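Local coordinates for citrinin polyketide synthase (Monascus purpureus, PDB 5MPT), which builds the polyketide precursor of the mycotoxin citrinin, the part described here being its C-methyltransferase (CMeT) domain with bound S-adenosyl-L-homocysteine, at residues A[142-147]-A[161-166]; A[135-140]-A[178-183]; A[49-54]-A[123-128]. One frame throughout, in Å; residues are numbered along the deposited sequence.

Contact 1 (A[142-147]-A[161-166])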
# COMPACT_ATOMS: atom_id res chain seq x y z
N THR A 142 -13.74 0.47 -5.00
CA THR A 142 -13.66 0.46 -6.46
C THR A 142 -14.90 1.11 -7.08
O THR A 142 -14.80 1.93 -8.01
CB THR A 142 -13.47 -0.98 -6.93
OG1 THR A 142 -12.16 -1.43 -6.56
CG2 THR A 142 -13.65 -1.10 -8.45
N SER A 143 -16.07 0.82 -6.53
CA SER A 143 -17.26 1.44 -7.10
C SER A 143 -17.49 2.87 -6.62
O SER A 143 -18.08 3.68 -7.36
CB SER A 143 -18.48 0.57 -6.81
OG SER A 143 -18.50 -0.51 -7.72
N LEU A 144 -17.00 3.22 -5.42
CA LEU A 144 -17.16 4.57 -4.89
C LEU A 144 -16.53 5.60 -5.82
O LEU A 144 -17.17 6.60 -6.20
CB LEU A 144 -16.56 4.65 -3.48
CG LEU A 144 -16.69 5.97 -2.71
CD1 LEU A 144 -16.38 5.77 -1.22
CD2 LEU A 144 -15.76 7.04 -3.21
N THR A 145 -15.28 5.37 -6.21
CA THR A 145 -14.70 6.27 -7.21
C THR A 145 -15.10 5.86 -8.61
O THR A 145 -15.33 6.71 -9.46
CB THR A 145 -13.16 6.31 -7.10
OG1 THR A 145 -12.64 4.99 -7.26
CG2 THR A 145 -12.72 6.85 -5.74
N GLY A 146 -15.19 4.55 -8.85
CA GLY A 146 -15.45 4.04 -10.19
C GLY A 146 -16.75 4.53 -10.79
O GLY A 146 -16.83 4.79 -11.99
N SER A 147 -17.81 4.62 -9.97
CA SER A 147 -19.10 5.12 -10.44
C SER A 147 -19.06 6.60 -10.74
O SER A 147 -19.97 7.10 -11.40
CB SER A 147 -20.18 4.86 -9.39
OG SER A 147 -19.94 5.65 -8.24
N GLN A 161 -11.43 13.91 -2.43
CA GLN A 161 -12.65 14.34 -1.74
C GLN A 161 -13.67 13.20 -1.64
O GLN A 161 -14.29 13.01 -0.59
CB GLN A 161 -13.24 15.56 -2.47
CG GLN A 161 -14.30 16.32 -1.67
CD GLN A 161 -15.61 15.56 -1.55
OE1 GLN A 161 -16.05 14.89 -2.48
NE2 GLN A 161 -16.25 15.66 -0.38
N LEU A 162 -13.86 12.44 -2.72
CA LEU A 162 -14.85 11.36 -2.68
C LEU A 162 -14.56 10.37 -1.58
O LEU A 162 -15.47 9.90 -0.89
CB LEU A 162 -14.90 10.62 -4.01
CG LEU A 162 -15.70 11.21 -5.16
CD1 LEU A 162 -15.67 10.20 -6.27
CD2 LEU A 162 -17.13 11.54 -4.75
N ILE A 163 -13.29 9.99 -1.46
CA ILE A 163 -12.91 8.95 -0.52
C ILE A 163 -12.96 9.47 0.91
O ILE A 163 -13.53 8.84 1.80
CB ILE A 163 -11.50 8.43 -0.88
CG1 ILE A 163 -11.50 7.88 -2.31
CG2 ILE A 163 -11.02 7.46 0.15
CD1 ILE A 163 -10.10 7.58 -2.83
N PHE A 164 -12.36 10.63 1.15
CA PHE A 164 -12.12 11.08 2.51
C PHE A 164 -13.08 12.15 2.98
O PHE A 164 -13.06 12.50 4.16
CB PHE A 164 -10.70 11.60 2.63
CG PHE A 164 -9.66 10.55 2.36
CD1 PHE A 164 -9.30 9.66 3.34
CD2 PHE A 164 -9.05 10.47 1.12
CE1 PHE A 164 -8.33 8.69 3.10
CE2 PHE A 164 -8.10 9.50 0.87
CZ PHE A 164 -7.74 8.62 1.86
N GLY A 165 -13.89 12.68 2.08
CA GLY A 165 -14.84 13.71 2.44
C GLY A 165 -16.14 13.19 3.00
O GLY A 165 -16.93 13.98 3.53
N SER A 166 -16.36 11.89 2.92
CA SER A 166 -17.53 11.30 3.50
C SER A 166 -17.12 10.26 4.53
O SER A 166 -16.05 9.64 4.42
CB SER A 166 -18.42 10.64 2.44
OG SER A 166 -17.91 9.38 2.03
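Leu144 and Leu162 carry most of this helix-to-helix contact, in which residues 142-147 and 161-166 bury 200 Å² between them. Their side chains run past each other in opposite directions, each reaching the base of the other rather than its end. From Leu144 it is the CD2 methyl that arrives, 3.8 Å from CB of Leu162 and 3.7 Å from the Leu162 backbone O. CG of Leu144, which bears this methyl, stands anti to the backbone N (chi1 -176°). In return, CD1 of Leu162 lies 3.9 Å from the Leu144 backbone O and 4.2 Å from CA of Thr145.

The second apolar pair lies beside the first and is more deeply buried. Methyl CG2 of Thr145 sits 3.8 Å from CG1 of Ile163 and 4.0 Å from its CD1, the two side chains meeting at a slant. With chi1 at 58°, OG1 of Thr145 stands between the backbone N and the carbonyl carbon, and CG2 is the branch that touches Ile163.

Polar bonds stay within each segment or lead away from the interface. Ser143 O accepts from both N and OG of Ser147, the hydroxyl approaching with a C=O...donor angle of 160°. Ser166, at the N-cap of helix 167-178, uses OG to cap the backbone N of Gly169. The contact itself therefore rests on van der Waals packing, with aliphatic carbons facing carbons and two backbone oxygens.

The side chain of Ile163 is about 7 Å from that of the active-site residue Tyr177. Segment 142-147 lies on helix 136-146 and segment 161-166 on helix 159-164, with helix 149-154 between them in the chain. Ile326 of helix 321-327 touches both Thr145 and Ile163, and helix 40-62 packs on Thr142 and Ser143.

Contact 2 (A[135-140]-A[178-183]). With EDO (1,2-ethanediol), chain C.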
# COMPACT_ATOMS: atom_id res chain seq x y z
N HIS A 135 -13.15 -9.59 1.25
CA HIS A 135 -12.47 -8.61 0.42
C HIS A 135 -13.40 -7.49 0.02
O HIS A 135 -13.13 -6.79 -0.95
CB HIS A 135 -11.86 -9.29 -0.81
CG HIS A 135 -11.18 -10.58 -0.49
ND1 HIS A 135 -9.98 -10.61 0.19
CD2 HIS A 135 -11.55 -11.87 -0.68
CE1 HIS A 135 -9.63 -11.87 0.38
NE2 HIS A 135 -10.57 -12.66 -0.13
N ALA A 136 -14.46 -7.28 0.80
CA ALA A 136 -15.49 -6.33 0.41
C ALA A 136 -14.96 -4.92 0.30
O ALA A 136 -15.38 -4.17 -0.59
CB ALA A 136 -16.66 -6.37 1.39
N ALA A 137 -14.06 -4.51 1.20
CA ALA A 137 -13.75 -3.09 1.34
C ALA A 137 -13.19 -2.52 0.04
O ALA A 137 -13.59 -1.43 -0.37
CB ALA A 137 -12.78 -2.87 2.51
N GLU A 138 -12.23 -3.20 -0.60
CA GLU A 138 -11.62 -2.65 -1.80
C GLU A 138 -12.57 -2.67 -2.98
O GLU A 138 -12.42 -1.88 -3.91
CB GLU A 138 -10.35 -3.40 -2.18
CG GLU A 138 -10.52 -4.88 -2.39
CD GLU A 138 -10.05 -5.67 -1.18
OE1 GLU A 138 -10.44 -5.27 -0.06
OE2 GLU A 138 -9.35 -6.67 -1.40
N HIS A 139 -13.54 -3.58 -2.95
CA HIS A 139 -14.54 -3.62 -4.02
C HIS A 139 -15.54 -2.49 -3.87
O HIS A 139 -15.94 -1.87 -4.86
CB HIS A 139 -15.18 -5.00 -4.00
CG HIS A 139 -14.18 -6.07 -4.26
ND1 HIS A 139 -14.27 -7.34 -3.72
CD2 HIS A 139 -13.02 -6.04 -4.95
CE1 HIS A 139 -13.23 -8.05 -4.11
NE2 HIS A 139 -12.45 -7.28 -4.84
N LYS A 140 -15.95 -2.20 -2.63
CA LYS A 140 -16.78 -1.03 -2.39
C LYS A 140 -16.03 0.24 -2.78
O LYS A 140 -16.63 1.15 -3.39
CB LYS A 140 -17.20 -0.97 -0.92
CG LYS A 140 -18.05 -2.12 -0.42
CD LYS A 140 -18.44 -1.87 1.04
CE LYS A 140 -19.24 -3.00 1.64
NZ LYS A 140 -19.21 -2.91 3.14
N ALA A 178 -6.73 -2.03 7.16
CA ALA A 178 -6.64 -2.85 8.36
C ALA A 178 -7.21 -4.25 8.19
O ALA A 178 -6.60 -5.22 8.67
CB ALA A 178 -7.39 -2.17 9.52
N LYS A 179 -8.36 -4.36 7.52
CA LYS A 179 -9.14 -5.59 7.56
C LYS A 179 -9.00 -6.45 6.31
O LYS A 179 -8.98 -7.68 6.42
CB LYS A 179 -10.63 -5.27 7.78
CG LYS A 179 -10.92 -4.58 9.09
CD LYS A 179 -12.42 -4.43 9.35
CE LYS A 179 -12.69 -3.47 10.52
NZ LYS A 179 -11.72 -2.31 10.58
N SER A 180 -8.94 -5.84 5.13
CA SER A 180 -8.82 -6.61 3.90
C SER A 180 -7.59 -7.52 3.95
O SER A 180 -6.47 -7.03 4.19
CB SER A 180 -8.72 -5.70 2.70
OG SER A 180 -9.98 -5.13 2.40
N PRO A 181 -7.76 -8.83 3.71
CA PRO A 181 -6.61 -9.74 3.67
C PRO A 181 -5.43 -9.24 2.84
O PRO A 181 -4.29 -9.45 3.22
CB PRO A 181 -7.23 -11.03 3.11
CG PRO A 181 -8.60 -11.02 3.64
CD PRO A 181 -9.03 -9.55 3.50
N ILE A 182 -5.68 -8.53 1.73
CA ILE A 182 -4.58 -8.11 0.87
C ILE A 182 -3.58 -7.25 1.63
O ILE A 182 -2.39 -7.21 1.28
CB ILE A 182 -5.14 -7.35 -0.36
CG1 ILE A 182 -4.04 -7.00 -1.37
CG2 ILE A 182 -5.81 -6.03 0.04
CD1 ILE A 182 -3.36 -8.16 -1.98
N ASN A 183 -4.02 -6.57 2.69
CA ASN A 183 -3.13 -5.88 3.61
C ASN A 183 -2.91 -6.61 4.93
O ASN A 183 -1.80 -6.60 5.46
CB ASN A 183 -3.67 -4.49 3.91
CG ASN A 183 -3.44 -3.54 2.77
OD1 ASN A 183 -2.33 -3.39 2.27
ND2 ASN A 183 -4.50 -2.90 2.32
C1 EDO C . -10.74 -17.23 0.71
O1 EDO C . -10.31 -17.99 -0.42
C2 EDO C . -11.62 -16.09 0.24
O2 EDO C . -11.07 -15.53 -0.96
O HOH W 1 -8.32 -8.35 0.60
O HOH W 2 -12.44 -5.95 3.28
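Ser180 OG donates to Glu138 OE1 at 2.5 Å, a short bond that ties the start of helix 136-146 to the start of helix 181-198. The hydroxyl meets the syn side of the carboxylate oxygen, 16° out of the carboxylate plane. Although Ser180 stands at the N-cap position, its OG makes no capping bond. Beside it, CE1 of His135 lies 3.5 Å from CG of Pro181, the imidazole and the pyrrolidine crossing at about a right angle.

Two waters form the next shell. One, in the plane of the His135 ring, bonds ND1 of His135, donates to Glu138 OE2 at 2.8 Å and accepts from the backbone N of Ile182. The other accepts from Ala137 N and donates to Ser180 OG at 2.7 Å. Glu138 is folded to reach Ser180 and the first water: CG stands between the backbone N and the carbonyl carbon (chi1 56°), and the chain bends at chi2. Farther out, Tyr40 OH bonds Glu138 OE2, and NE2 of His135 donates to O2 of a 1,2-ethanediol, probably from the crystallisation liquor.

The side chain of Ser180 is about 8 Å from that of the active-site residue Tyr177. Helix 40-62 covers the site through Tyr40, whose ring meets His135 edge-to-face. Helix 121-131 packs on Ala136 and His139, helix 167-178 on Ala137; Gln375 of strand 375-381 bonds Ile182 O and Asn183 OD1.

Contact 3 (A[49-54]-A[123-128])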
# COMPACT_ATOMS: atom_id res chain seq x y z
N THR A 49 -10.89 -6.59 -11.36
CA THR A 49 -10.42 -5.97 -12.60
C THR A 49 -11.57 -5.83 -13.58
O THR A 49 -11.70 -4.79 -14.26
CB THR A 49 -9.29 -6.81 -13.22
OG1 THR A 49 -8.18 -6.86 -12.31
CG2 THR A 49 -8.82 -6.20 -14.54
N GLU A 50 -12.42 -6.84 -13.63
CA GLU A 50 -13.61 -6.77 -14.48
C GLU A 50 -14.50 -5.60 -14.09
O GLU A 50 -15.07 -4.92 -14.96
CB GLU A 50 -14.37 -8.08 -14.40
CG GLU A 50 -15.70 -8.08 -15.13
CD GLU A 50 -16.38 -9.42 -15.04
OE1 GLU A 50 -16.89 -9.76 -13.95
OE2 GLU A 50 -16.35 -10.14 -16.06
N LEU A 51 -14.70 -5.40 -12.80
CA LEU A 51 -15.51 -4.28 -12.32
C LEU A 51 -14.86 -2.95 -12.69
O LEU A 51 -15.55 -2.02 -13.12
CB LEU A 51 -15.71 -4.41 -10.82
CG LEU A 51 -16.46 -3.33 -10.03
CD1 LEU A 51 -17.90 -3.21 -10.55
CD2 LEU A 51 -16.42 -3.66 -8.54
N CYS A 52 -13.54 -2.83 -12.56
CA CYS A 52 -12.88 -1.60 -12.98
C CYS A 52 -13.12 -1.32 -14.46
O CYS A 52 -13.44 -0.18 -14.87
CB CYS A 52 -11.38 -1.66 -12.72
SG CYS A 52 -10.84 -1.79 -11.00
N VAL A 53 -12.91 -2.34 -15.28
CA VAL A 53 -13.07 -2.18 -16.72
C VAL A 53 -14.49 -1.75 -17.04
O VAL A 53 -14.70 -0.85 -17.84
CB VAL A 53 -12.68 -3.48 -17.44
CG1 VAL A 53 -13.10 -3.42 -18.93
CG2 VAL A 53 -11.17 -3.71 -17.29
N ALA A 54 -15.48 -2.38 -16.40
CA ALA A 54 -16.87 -1.99 -16.65
C ALA A 54 -17.11 -0.55 -16.27
O ALA A 54 -17.80 0.19 -16.99
CB ALA A 54 -17.82 -2.91 -15.88
N THR A 123 -24.66 -5.12 -10.65
CA THR A 123 -24.75 -6.56 -10.47
C THR A 123 -23.37 -7.17 -10.17
O THR A 123 -23.25 -8.07 -9.33
CB THR A 123 -25.38 -7.20 -11.69
OG1 THR A 123 -26.64 -6.57 -11.96
CG2 THR A 123 -25.57 -8.68 -11.46
N MET A 124 -22.33 -6.70 -10.86
CA MET A 124 -20.96 -7.13 -10.58
C MET A 124 -20.63 -6.94 -9.11
O MET A 124 -20.10 -7.84 -8.46
CB MET A 124 -19.95 -6.34 -11.43
CG MET A 124 -19.89 -6.75 -12.91
SD MET A 124 -18.64 -5.86 -13.88
CE MET A 124 -19.01 -6.43 -15.54
N LEU A 125 -20.86 -5.73 -8.58
CA LEU A 125 -20.51 -5.48 -7.18
C LEU A 125 -21.33 -6.36 -6.25
O LEU A 125 -20.80 -6.95 -5.31
CB LEU A 125 -20.73 -4.01 -6.83
CG LEU A 125 -20.27 -3.70 -5.40
CD1 LEU A 125 -18.78 -3.89 -5.26
CD2 LEU A 125 -20.67 -2.30 -5.03
N GLU A 126 -22.63 -6.44 -6.49
CA GLU A 126 -23.50 -7.21 -5.60
C GLU A 126 -23.02 -8.65 -5.50
O GLU A 126 -22.91 -9.21 -4.41
CB GLU A 126 -24.94 -7.13 -6.11
CG GLU A 126 -25.99 -7.84 -5.25
CD GLU A 126 -27.31 -8.08 -6.00
OE1 GLU A 126 -27.67 -7.25 -6.87
OE2 GLU A 126 -27.98 -9.11 -5.73
N GLU A 127 -22.67 -9.23 -6.65
CA GLU A 127 -22.22 -10.62 -6.67
C GLU A 127 -20.86 -10.76 -6.00
O GLU A 127 -20.64 -11.71 -5.25
CB GLU A 127 -22.16 -11.14 -8.10
CG GLU A 127 -23.53 -11.37 -8.74
CD GLU A 127 -23.43 -11.80 -10.20
OE1 GLU A 127 -22.31 -11.85 -10.75
OE2 GLU A 127 -24.47 -12.13 -10.79
N LEU A 128 -19.95 -9.83 -6.27
CA LEU A 128 -18.62 -9.90 -5.69
C LEU A 128 -18.68 -9.71 -4.18
O LEU A 128 -17.98 -10.41 -3.45
CB LEU A 128 -17.75 -8.84 -6.35
CG LEU A 128 -16.27 -8.87 -6.07
CD1 LEU A 128 -15.62 -10.23 -6.33
CD2 LEU A 128 -15.59 -7.80 -6.92
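Met124 reaches across to Glu50, Leu51 and Ala54, joining two helical segments that run nearly antiparallel. The short axes lie 10.1 Å apart at closest approach and cross at -162°, burying 261 Å² in total. Along residues 123-128, Met124 is the first to touch the other helix. Its CB meets the CD1 methyl of Leu51 at 3.8 Å, the two side chains passing in opposite directions. With CG anti to the carbonyl carbon (chi1 -74°) and the chain extended beyond it, the thioether arrives at the backbone of helix 40-62. There SD lies 3.8 Å from CA of Leu51 and 3.7 Å from CB of Ala54. The terminal CE touches the same Ala54 CB and, at 3.7 Å, CG of Glu50, whose side chain it crosses at about a right angle. Ala54 and Glu50, four residues apart and thus one turn from each other, both contact the end of the methionine.

Next in sequence, Leu125 approaches at a slant: its CD1 methyl stands 4.0 Å from CD2 of Leu51. The two methyls of Leu51 are thereby divided, CD1 serving Met124 and CD2 serving Leu125. Farther on, Glu127 turns to a salt bridge with Lys119. Its OE1 and that of Glu50 are 6.6 Å apart, like charges without contact. Leu128 packs on His139 of helix 136-146.

Only carbon and sulfur atoms meet at the closest approaches, so the fit depends on shape and on burial of apolar surface. Glu50 takes part through its aliphatic CG and through CD, and its carboxylate oxygens make none of the close contacts with Met124. The contact thus fastens helix 40-62, part of a region related to methyltransferase helix-turn-helix domains, to helix 121-131 by apolar packing.

Helix 136-146 supplies a segment to contacts 1 and 2, and its neighbours in contact 3 pack against it: Thr142 CG2 lies 3.8 Å from Leu51 CD2, and His139 O 3.5 Å from Leu125 CD1. Contact 2 is the buried one, its centre about 12 Å from that of the chain, and the one joined by a direct side-chain hydrogen bond and two bridging waters. Contacts 1 and 3, with centres about 17 and 22 Å out, are partly buried and apolar, aliphatic in one and centred on a thioether in the other. Contacts 1 and 2 approach the catalytic region around Tyr177, whereas contact 3 lies away from the known functional sites.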